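Local coordinates for acyl-coenzyme A oxidase (Caenorhabditis elegans, PDB 5K3H) that catalyses the first step of peroxisomal beta-oxidation, using FAD and oxygen to desaturate acyl-CoA to (2E)-enoyl-CoA with release of hydrogen peroxide, at the interface of chains A and B. Coordinates in Å, arbitrary orientation; residue numbers count along the deposited sequence, not the author numbering. Chains: chain A/B, Acyl-coenzyme A oxidase.

Contact 1: the interface of chains A and B. Residues chain A 76, 79-80, 83, 112-113, 143-146, 196, 198; chain B 662, 665-666.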
loop_
_atom_site.group_PDB
_atom_site.type_symbol
_atom_site.label_atom_id
_atom_site.label_comp_id
_atom_site.label_asym_id
_atom_site.label_seq_id
_atom_site.Cartn_x
_atom_site.Cartn_y
_atom_site.Cartn_z
ATOM N N ALA A 76 15.137 -22.183 -7.840
ATOM C CA ALA A 76 16.437 -22.844 -7.929
ATOM C C ALA A 76 16.492 -23.806 -9.116
ATOM O O ALA A 76 17.524 -23.905 -9.791
ATOM C CB ALA A 76 16.736 -23.566 -6.618
ATOM N N LEU A 79 16.843 -21.754 -12.164
ATOM C CA LEU A 79 18.175 -21.145 -12.161
ATOM C C LEU A 79 19.240 -22.083 -12.731
ATOM O O LEU A 79 20.124 -21.644 -13.479
ATOM C CB LEU A 79 18.527 -20.691 -10.750
ATOM C CG LEU A 79 19.664 -19.689 -10.647
ATOM C CD1 LEU A 79 19.418 -18.516 -11.584
ATOM C CD2 LEU A 79 19.676 -19.207 -9.223
ATOM N N THR A 80 19.201 -23.369 -12.372
ATOM C CA THR A 80 20.174 -24.291 -12.946
ATOM C C THR A 80 19.966 -24.431 -14.451
ATOM O O THR A 80 20.936 -24.451 -15.219
ATOM C CB THR A 80 20.080 -25.667 -12.284
ATOM O OG1 THR A 80 18.800 -26.258 -12.564
ATOM C CG2 THR A 80 20.258 -25.551 -10.793
ATOM N N THR A 83 21.498 -21.387 -16.292
ATOM C CA THR A 83 22.951 -21.372 -16.445
ATOM C C THR A 83 23.392 -22.242 -17.616
ATOM O O THR A 83 24.403 -21.944 -18.262
ATOM C CB THR A 83 23.643 -21.850 -15.158
ATOM O OG1 THR A 83 23.219 -23.186 -14.850
ATOM C CG2 THR A 83 23.304 -20.961 -13.991
ATOM N N PRO A 112 17.540 -17.271 -5.876
ATOM C CA PRO A 112 18.678 -17.507 -4.964
ATOM C C PRO A 112 19.974 -16.791 -5.331
ATOM O O PRO A 112 20.869 -16.739 -4.480
ATOM C CB PRO A 112 18.867 -19.029 -5.035
ATOM C CG PRO A 112 17.504 -19.558 -5.361
ATOM C CD PRO A 112 16.899 -18.539 -6.287
ATOM N N MET A 113 20.123 -16.259 -6.549
ATOM C CA MET A 113 21.358 -15.595 -6.967
ATOM C C MET A 113 21.113 -14.145 -7.374
ATOM O O MET A 113 21.855 -13.585 -8.192
ATOM C CB MET A 113 22.044 -16.355 -8.109
ATOM C CG MET A 113 22.643 -17.719 -7.744
ATOM S SD MET A 113 23.508 -18.499 -9.145
ATOM C CE MET A 113 24.822 -17.330 -9.433
ATOM N N ARG A 143 30.003 -19.011 -11.911
ATOM C CA ARG A 143 29.007 -19.499 -10.960
ATOM C C ARG A 143 29.483 -20.746 -10.227
ATOM O O ARG A 143 28.687 -21.624 -9.873
ATOM C CB ARG A 143 27.649 -19.721 -11.634
ATOM C CG ARG A 143 27.153 -18.464 -12.351
ATOM C CD ARG A 143 25.756 -18.622 -12.912
ATOM N NE ARG A 143 25.088 -17.325 -13.020
ATOM C CZ ARG A 143 24.055 -17.073 -13.821
ATOM N NH1 ARG A 143 23.564 -18.023 -14.593
ATOM N NH2 ARG A 143 23.512 -15.866 -13.856
ATOM N N GLU A 144 30.796 -20.832 -9.993
ATOM C CA GLU A 144 31.316 -21.866 -9.107
ATOM C C GLU A 144 30.998 -21.558 -7.654
ATOM O O GLU A 144 30.935 -22.475 -6.827
ATOM C CB GLU A 144 32.831 -22.004 -9.269
ATOM C CG GLU A 144 33.284 -22.373 -10.654
ATOM C CD GLU A 144 34.789 -22.480 -10.752
ATOM O OE1 GLU A 144 35.426 -22.761 -9.715
ATOM O OE2 GLU A 144 35.334 -22.236 -11.852
ATOM N N ILE A 145 30.773 -20.281 -7.340
ATOM C CA ILE A 145 30.423 -19.833 -6.003
ATOM C C ILE A 145 29.222 -18.904 -6.123
ATOM O O ILE A 145 28.897 -18.394 -7.201
ATOM C CB ILE A 145 31.604 -19.139 -5.291
ATOM C CG1 ILE A 145 32.132 -17.951 -6.105
ATOM C CG2 ILE A 145 32.711 -20.139 -5.005
ATOM C CD1 ILE A 145 33.255 -17.172 -5.396
ATOM N N ILE A 146 28.531 -18.731 -5.001
ATOM C CA ILE A 146 27.384 -17.834 -4.907
ATOM C C ILE A 146 27.733 -16.795 -3.850
ATOM O O ILE A 146 28.077 -17.145 -2.712
ATOM C CB ILE A 146 26.079 -18.582 -4.562
ATOM C CG1 ILE A 146 25.739 -19.626 -5.631
ATOM C CG2 ILE A 146 24.911 -17.613 -4.438
ATOM C CD1 ILE A 146 24.525 -20.462 -5.307
ATOM N N SER A 196 21.790 -19.171 0.684
ATOM C CA SER A 196 22.314 -19.546 -0.622
ATOM C C SER A 196 23.817 -19.302 -0.747
ATOM O O SER A 196 24.547 -20.187 -1.200
ATOM C CB SER A 196 21.552 -18.800 -1.721
ATOM O OG SER A 196 20.167 -19.129 -1.678
ATOM N N ASN A 198 27.814 -18.939 -0.306
ATOM C CA ASN A 198 28.942 -19.440 0.469
ATOM C C ASN A 198 30.075 -18.428 0.586
ATOM O O ASN A 198 30.983 -18.637 1.397
ATOM C CB ASN A 198 29.469 -20.771 -0.103
ATOM C CG ASN A 198 29.607 -20.776 -1.631
ATOM O OD1 ASN A 198 29.750 -19.734 -2.290
ATOM N ND2 ASN A 198 29.524 -21.969 -2.200
ATOM N N LEU B 662 21.709 -25.843 -7.418
ATOM C CA LEU B 662 22.593 -24.852 -6.805
ATOM C C LEU B 662 23.963 -25.420 -6.444
ATOM O O LEU B 662 24.972 -24.978 -7.004
ATOM C CB LEU B 662 21.940 -24.210 -5.563
ATOM C CG LEU B 662 21.300 -22.826 -5.732
ATOM C CD1 LEU B 662 20.446 -22.744 -6.994
ATOM C CD2 LEU B 662 20.472 -22.470 -4.495
ATOM N N MET B 665 24.865 -27.439 -9.307
ATOM C CA MET B 665 25.178 -26.447 -10.328
ATOM C C MET B 665 26.592 -25.901 -10.169
ATOM O O MET B 665 27.316 -25.728 -11.157
ATOM C CB MET B 665 24.163 -25.308 -10.267
ATOM C CG MET B 665 24.470 -24.135 -11.187
ATOM S SD MET B 665 23.568 -22.681 -10.617
ATOM C CE MET B 665 24.453 -22.321 -9.096
ATOM N N MET B 666 26.998 -25.602 -8.937
ATOM C CA MET B 666 28.328 -25.043 -8.728
ATOM C C MET B 666 29.410 -26.087 -8.989
ATOM O O MET B 666 30.398 -25.812 -9.684
ATOM C CB MET B 666 28.450 -24.482 -7.309
ATOM C CG MET B 666 27.725 -23.163 -7.080
ATOM S SD MET B 666 28.067 -22.482 -5.427
ATOM C CE MET B 666 27.085 -23.598 -4.400
#

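Contact 2: the interface of chains A and B. Residues chain A 154-157, 184, 188-189; chain B 320-322, 412, 637, 640.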
loop_
_atom_site.group_PDB
_atom_site.type_symbol
_atom_site.label_atom_id
_atom_site.label_comp_id
_atom_site.label_asym_id
_atom_site.label_seq_id
_atom_site.Cartn_x
_atom_site.Cartn_y
_atom_site.Cartn_z
ATOM N N MET A 154 22.134 -4.781 11.642
ATOM C CA MET A 154 20.923 -4.786 12.441
ATOM C C MET A 154 20.675 -3.401 13.005
ATOM O O MET A 154 19.546 -2.896 12.974
ATOM C CB MET A 154 21.032 -5.808 13.562
ATOM C CG MET A 154 20.015 -5.622 14.668
ATOM S SD MET A 154 18.794 -6.939 14.665
ATOM C CE MET A 154 19.754 -8.188 15.488
ATOM N N GLY A 155 21.714 -2.767 13.517
ATOM C CA GLY A 155 21.524 -1.452 14.083
ATOM C C GLY A 155 21.876 -0.270 13.204
ATOM O O GLY A 155 21.750 0.870 13.666
ATOM N N HIS A 156 22.336 -0.486 11.967
ATOM C CA HIS A 156 22.775 0.620 11.112
ATOM C C HIS A 156 22.570 0.265 9.644
ATOM O O HIS A 156 23.215 -0.656 9.130
ATOM C CB HIS A 156 24.253 0.952 11.354
ATOM C CG HIS A 156 24.637 0.988 12.796
ATOM N ND1 HIS A 156 24.475 2.109 13.586
ATOM C CD2 HIS A 156 25.174 0.034 13.598
ATOM C CE1 HIS A 156 24.896 1.843 14.813
ATOM N NE2 HIS A 156 25.322 0.591 14.846
ATOM N N GLY A 157 21.754 1.044 8.949
ATOM C CA GLY A 157 21.559 0.823 7.529
ATOM C C GLY A 157 22.319 1.776 6.620
ATOM O O GLY A 157 22.947 1.343 5.645
ATOM N N THR A 184 23.540 -5.660 17.672
ATOM C CA THR A 184 23.298 -4.624 16.658
ATOM C C THR A 184 24.349 -4.556 15.553
ATOM O O THR A 184 24.108 -3.875 14.549
ATOM C CB THR A 184 23.211 -3.243 17.299
ATOM O OG1 THR A 184 24.388 -3.002 18.082
ATOM C CG2 THR A 184 21.971 -3.141 18.165
ATOM N N TRP A 188 22.708 -7.630 8.509
ATOM C CA TRP A 188 21.270 -7.919 8.501
ATOM C C TRP A 188 20.661 -7.202 7.314
ATOM O O TRP A 188 20.857 -5.991 7.183
ATOM C CB TRP A 188 20.611 -7.463 9.806
ATOM C CG TRP A 188 19.249 -8.014 10.080
ATOM C CD1 TRP A 188 18.080 -7.631 9.491
ATOM C CD2 TRP A 188 18.902 -8.977 11.068
ATOM N NE1 TRP A 188 17.036 -8.335 10.008
ATOM C CE2 TRP A 188 17.503 -9.161 10.993
ATOM C CE3 TRP A 188 19.636 -9.717 12.002
ATOM C CZ2 TRP A 188 16.815 -10.063 11.809
ATOM C CZ3 TRP A 188 18.947 -10.625 12.817
ATOM C CH2 TRP A 188 17.548 -10.779 12.714
ATOM N N TRP A 189 19.981 -7.971 6.419
ATOM C CA TRP A 189 19.277 -7.610 5.176
ATOM C C TRP A 189 19.973 -7.942 3.839
ATOM O O TRP A 189 19.267 -7.977 2.815
ATOM C CB TRP A 189 18.882 -6.122 5.173
ATOM C CG TRP A 189 17.612 -5.906 5.965
ATOM C CD1 TRP A 189 17.496 -5.322 7.189
ATOM C CD2 TRP A 189 16.287 -6.329 5.594
ATOM N NE1 TRP A 189 16.187 -5.340 7.598
ATOM C CE2 TRP A 189 15.425 -5.957 6.641
ATOM C CE3 TRP A 189 15.745 -6.972 4.465
ATOM C CZ2 TRP A 189 14.047 -6.220 6.609
ATOM C CZ3 TRP A 189 14.373 -7.224 4.427
ATOM C CH2 TRP A 189 13.543 -6.848 5.499
ATOM N N ARG B 320 14.810 3.006 17.967
ATOM C CA ARG B 320 15.733 3.049 16.834
ATOM C C ARG B 320 16.531 4.353 16.835
ATOM O O ARG B 320 15.952 5.429 16.714
ATOM C CB ARG B 320 14.944 2.908 15.537
ATOM C CG ARG B 320 15.749 3.019 14.255
ATOM C CD ARG B 320 16.867 1.997 14.247
ATOM N NE ARG B 320 17.407 1.850 12.906
ATOM C CZ ARG B 320 18.030 0.770 12.444
ATOM N NH1 ARG B 320 18.212 -0.302 13.225
ATOM N NH2 ARG B 320 18.450 0.766 11.182
ATOM N N ARG B 321 17.854 4.261 16.951
ATOM C CA ARG B 321 18.747 5.414 16.866
ATOM C C ARG B 321 19.478 5.384 15.527
ATOM O O ARG B 321 20.057 4.358 15.163
ATOM C CB ARG B 321 19.735 5.408 18.038
ATOM C CG ARG B 321 19.096 5.880 19.356
ATOM C CD ARG B 321 19.994 5.718 20.538
ATOM N NE ARG B 321 19.357 6.139 21.791
ATOM C CZ ARG B 321 19.379 7.393 22.243
ATOM N NH1 ARG B 321 20.003 8.325 21.527
ATOM N NH2 ARG B 321 18.804 7.722 23.393
ATOM N N GLN B 322 19.458 6.495 14.787
ATOM C CA GLN B 322 19.995 6.464 13.421
ATOM C C GLN B 322 20.257 7.877 12.949
ATOM O O GLN B 322 19.336 8.700 12.922
ATOM C CB GLN B 322 19.035 5.746 12.453
ATOM C CG GLN B 322 19.653 5.275 11.114
ATOM C CD GLN B 322 20.522 3.995 11.219
ATOM O OE1 GLN B 322 21.059 3.509 10.206
ATOM N NE2 GLN B 322 20.661 3.451 12.436
ATOM N N HIS B 412 13.601 -2.476 8.321
ATOM C CA HIS B 412 12.972 -3.474 9.181
ATOM C C HIS B 412 11.464 -3.565 8.997
ATOM O O HIS B 412 10.880 -4.629 9.229
ATOM C CB HIS B 412 13.285 -3.169 10.632
ATOM C CG HIS B 412 14.647 -3.600 11.036
ATOM N ND1 HIS B 412 15.446 -2.858 11.882
ATOM C CD2 HIS B 412 15.356 -4.705 10.714
ATOM C CE1 HIS B 412 16.592 -3.492 12.065
ATOM N NE2 HIS B 412 16.564 -4.613 11.363
ATOM N N TYR B 637 15.663 -5.609 19.237
ATOM C CA TYR B 637 16.748 -6.300 18.529
ATOM C C TYR B 637 16.934 -7.727 19.020
ATOM O O TYR B 637 17.115 -8.646 18.219
ATOM C CB TYR B 637 18.063 -5.525 18.662
ATOM C CG TYR B 637 18.024 -4.189 17.955
ATOM C CD1 TYR B 637 17.438 -4.064 16.704
ATOM C CD2 TYR B 637 18.559 -3.059 18.542
ATOM C CE1 TYR B 637 17.387 -2.845 16.056
ATOM C CE2 TYR B 637 18.525 -1.841 17.905
ATOM C CZ TYR B 637 17.938 -1.729 16.663
ATOM O OH TYR B 637 17.911 -0.497 16.025
ATOM N N LEU B 640 13.983 -9.687 17.768
ATOM C CA LEU B 640 14.024 -9.817 16.316
ATOM C C LEU B 640 15.002 -10.913 15.913
ATOM O O LEU B 640 14.731 -11.692 14.992
ATOM C CB LEU B 640 14.415 -8.477 15.686
ATOM C CG LEU B 640 14.443 -8.389 14.163
ATOM C CD1 LEU B 640 13.071 -8.621 13.612
ATOM C CD2 LEU B 640 14.979 -7.036 13.745
#

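Contact 3: the interface of chains A and B. Residues chain A 590, 593-594, 597; chain B 505, 530, 580, 584.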
loop_
_atom_site.group_PDB
_atom_site.type_symbol
_atom_site.label_atom_id
_atom_site.label_comp_id
_atom_site.label_asym_id
_atom_site.label_seq_id
_atom_site.Cartn_x
_atom_site.Cartn_y
_atom_site.Cartn_z
ATOM N N SER A 590 -7.309 31.780 -10.192
ATOM C CA SER A 590 -8.371 30.780 -10.203
ATOM C C SER A 590 -8.822 30.458 -11.620
ATOM O O SER A 590 -9.044 29.287 -11.963
ATOM C CB SER A 590 -9.558 31.281 -9.386
ATOM O OG SER A 590 -10.605 30.335 -9.416
ATOM N N LEU A 593 -6.516 28.175 -13.247
ATOM C CA LEU A 593 -6.634 26.832 -12.707
ATOM C C LEU A 593 -7.851 26.102 -13.280
ATOM O O LEU A 593 -7.812 24.880 -13.464
ATOM C CB LEU A 593 -6.674 26.918 -11.188
ATOM C CG LEU A 593 -6.105 25.693 -10.494
ATOM C CD1 LEU A 593 -4.647 25.493 -10.915
ATOM C CD2 LEU A 593 -6.192 25.906 -9.003
ATOM N N ASP A 594 -8.939 26.825 -13.558
ATOM C CA ASP A 594 -10.074 26.238 -14.263
ATOM C C ASP A 594 -9.708 25.867 -15.695
ATOM O O ASP A 594 -10.245 24.897 -16.240
ATOM C CB ASP A 594 -11.266 27.197 -14.238
ATOM C CG ASP A 594 -11.911 27.272 -12.855
ATOM O OD1 ASP A 594 -11.683 26.335 -12.049
ATOM O OD2 ASP A 594 -12.665 28.233 -12.572
ATOM N N ARG A 597 -7.990 22.467 -15.291
ATOM C CA ARG A 597 -8.943 21.383 -15.085
ATOM C C ARG A 597 -9.622 20.993 -16.390
ATOM O O ARG A 597 -9.814 19.801 -16.656
ATOM C CB ARG A 597 -9.971 21.770 -14.031
ATOM C CG ARG A 597 -9.363 21.975 -12.682
ATOM C CD ARG A 597 -10.384 22.445 -11.684
ATOM N NE ARG A 597 -9.766 22.615 -10.371
ATOM C CZ ARG A 597 -9.687 23.781 -9.743
ATOM N NH1 ARG A 597 -10.222 24.858 -10.309
ATOM N NH2 ARG A 597 -9.099 23.862 -8.550
ATOM N N LYS B 505 -19.911 24.390 -6.608
ATOM C CA LYS B 505 -19.215 24.448 -7.888
ATOM C C LYS B 505 -19.470 23.180 -8.695
ATOM O O LYS B 505 -19.896 23.238 -9.859
ATOM C CB LYS B 505 -17.720 24.638 -7.648
ATOM C CG LYS B 505 -16.911 24.656 -8.918
ATOM C CD LYS B 505 -15.413 24.683 -8.668
ATOM C CE LYS B 505 -14.658 24.659 -10.000
ATOM N NZ LYS B 505 -13.266 25.121 -9.837
ATOM N N GLU B 530 -15.143 16.055 -9.899
ATOM C CA GLU B 530 -15.434 17.216 -9.062
ATOM C C GLU B 530 -16.485 16.883 -8.013
ATOM O O GLU B 530 -16.439 17.411 -6.902
ATOM C CB GLU B 530 -15.907 18.399 -9.931
ATOM C CG GLU B 530 -14.858 18.936 -10.916
ATOM C CD GLU B 530 -13.664 19.613 -10.248
ATOM O OE1 GLU B 530 -13.873 20.390 -9.314
ATOM O OE2 GLU B 530 -12.509 19.387 -10.654
ATOM N N THR B 580 -5.411 24.132 -1.513
ATOM C CA THR B 580 -5.848 24.660 -2.807
ATOM C C THR B 580 -7.276 25.199 -2.761
ATOM O O THR B 580 -7.550 26.306 -3.232
ATOM C CB THR B 580 -5.710 23.576 -3.877
ATOM O OG1 THR B 580 -4.317 23.349 -4.130
ATOM C CG2 THR B 580 -6.402 23.980 -5.181
ATOM N N GLU B 584 -8.147 29.201 -3.549
ATOM C CA GLU B 584 -8.560 29.452 -4.927
ATOM C C GLU B 584 -9.397 30.716 -5.049
ATOM O O GLU B 584 -9.205 31.509 -5.981
ATOM C CB GLU B 584 -9.334 28.275 -5.500
ATOM C CG GLU B 584 -8.804 27.884 -6.863
ATOM C CD GLU B 584 -9.679 26.846 -7.550
ATOM O OE1 GLU B 584 -10.095 25.865 -6.856
ATOM O OE2 GLU B 584 -9.984 27.060 -8.766
#

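Contact 1: the interface of chains A and B
This patch of the homodimer interface is a largely apolar socket. Chain A lines it with helix 68-85 and with loop residues. Chain B fills it with B:Leu662, B:Met665 and B:Met666, close to its C-terminal end.

B:Met666 starts with CG anti to its own carbonyl carbon (chi1 -75°). Its CB lies against the carbonyl oxygen of A:Glu144. CG lies against both A:Arg143 O and A:Glu144 O, which sit on one side of it. The thioether SD still touches A:Glu144 O, at 3.2 Å, and rests on A:Ile146 CG1, where the two side chains cross at about a right angle. The A:Asn198 amide comes tip to tip, and its ND2 makes a weak hydrogen bond to SD at 3.6 Å. A bend at chi3 (-73°) sets the CE methyl beside A:Asn198 ND2, with A:Ile146 CD1 a little farther off. The same A:Asn198 is steadied by its OD1, which accepts from A:Ile146 N at 3.1 Å. An alanine in place of B:Met666 would probably leave A:Ile146 and A:Asn198 poorly packed, since the thioether and methyl that touch them would be gone.

B:Met665 leaves anti to its backbone N (chi1 174°). It crosses A:Thr80 and A:Thr83 obliquely and ends tip to tip with A:Met113. A:Thr83 keeps its OG1 turned back to A:Thr80 O, so its methyl faces the sulfur. B:Leu662 splits its two branches: CD1 meets A:Ala76 CB at 3.8 Å, and CD2 meets A:Pro112 CB at 3.8 Å.

Contact 2: the interface of chains A and B
Here chain B residues hold the chain A loop that leads into A:Gly157, an FAD-binding residue. B:Arg320 also binds FAD, so in this apo structure the patch lies beside the cofactor site shared by the two subunits.

Hydrogen bonds come first. B:Arg320 NH1 donates to A:Met154 O at 2.9 Å, in the guanidinium plane and on a carbonyl lone pair. NH1 also donates to B:Tyr637 OH at 2.8 Å, which helps fix the rotation of the guanidinium. B:Gln322 uses both ends of its amide. NE2 gives to A:Gly155 O at 3.1 Å from above the carbonyl plane, and OE1 takes A:Gly157 N on a lone pair at 2.9 Å. A further bond from NE2 to B:Arg321 O holds the amide's orientation.

Ring contacts follow. The five-membered ring of A:Trp188 meets the B:His412 ring edge to face, with planes 76° apart. B:His412 CD2 lies in plane at the edge of A:Trp189.

Apolar packing completes the patch. A:Met154, bent at chi2 and chi3, slides past B:Tyr637, its CG over B:Tyr637 CD1 at 3.6 Å. Its SD sits over the rim of A:Trp188. B:Leu640 CG meets A:Trp188 CZ2. Over the same face of the phenol, the A:Thr184 methyl CG2 touches B:Tyr637 CD2 at 3.4 Å.

Contact 3: the interface of chains A and B
The small apolar centre is A:Leu593, on helix 590-616. Its CD2 methyl packs against the B:Glu584 side chain, 3.9 Å from the carboxylate carbon CD. A:Leu593 CG also lies over one face of the A:Arg597 guanidinium, toward the rim. Around it lies a charged patch of the homodimer interface, between this helix of chain A and several helices of chain B. B:Glu584 ends helix 579-584.

Outward from there, A:Arg597 and B:Glu584 meet tip to tip. The extended arginine chain grips the carboxylate end-on with two nitrogens. A:Arg597 NH1 donates to OE2 of B:Glu584 at 2.7 Å, nearly straight at 168°. A:Arg597 NH2 donates to OE1 of B:Glu584 at 2.8 Å and is more bent. The pair is not coplanar: the two planes are 43° apart, and both oxygens are approached from above the carboxylate plane.

At the rim, A:Asp594 OD1 accepts from A:Arg597 NH1 at 2.7 Å within its own helix, almost along the C-O axis. This bond is bent, but the salt bridge probably helps to position the guanidinium for B:Glu584. The extended B:Lys505 comes from helix 489-515, tip to tip with A:Asp594. A:Arg597 NH1 and B:Lys505 NZ come within 3.1 Å without a hydrogen bond; the carboxylates around them probably offset the repulsion and are likely to stay ionised. A:Ser590 OG adds a weak bond to B:Glu584 OE2. B:Lys505 NZ reaches A:Asp594 OD1 on its syn lone pair, at 3.0 Å.

The three contacts are separate patches of one two-fold homodimer interface, and each recurs with the chains exchanged. Centre to centre of their C-alpha atoms, contact 1 and contact 2 are about 28 Å apart, contact 2 and contact 3 about 46 Å, and contact 1 and contact 3 about 58 Å. They share no residue. Contact 1 and contact 2 both use C-terminal helices of chain B, 663-668 and 636-645, though contact 2 also draws on residues earlier in the sequence. Contact 3 joins helical regions far from both. Such wide spacing probably fixes the subunits' mutual orientation, and so the shared FAD site.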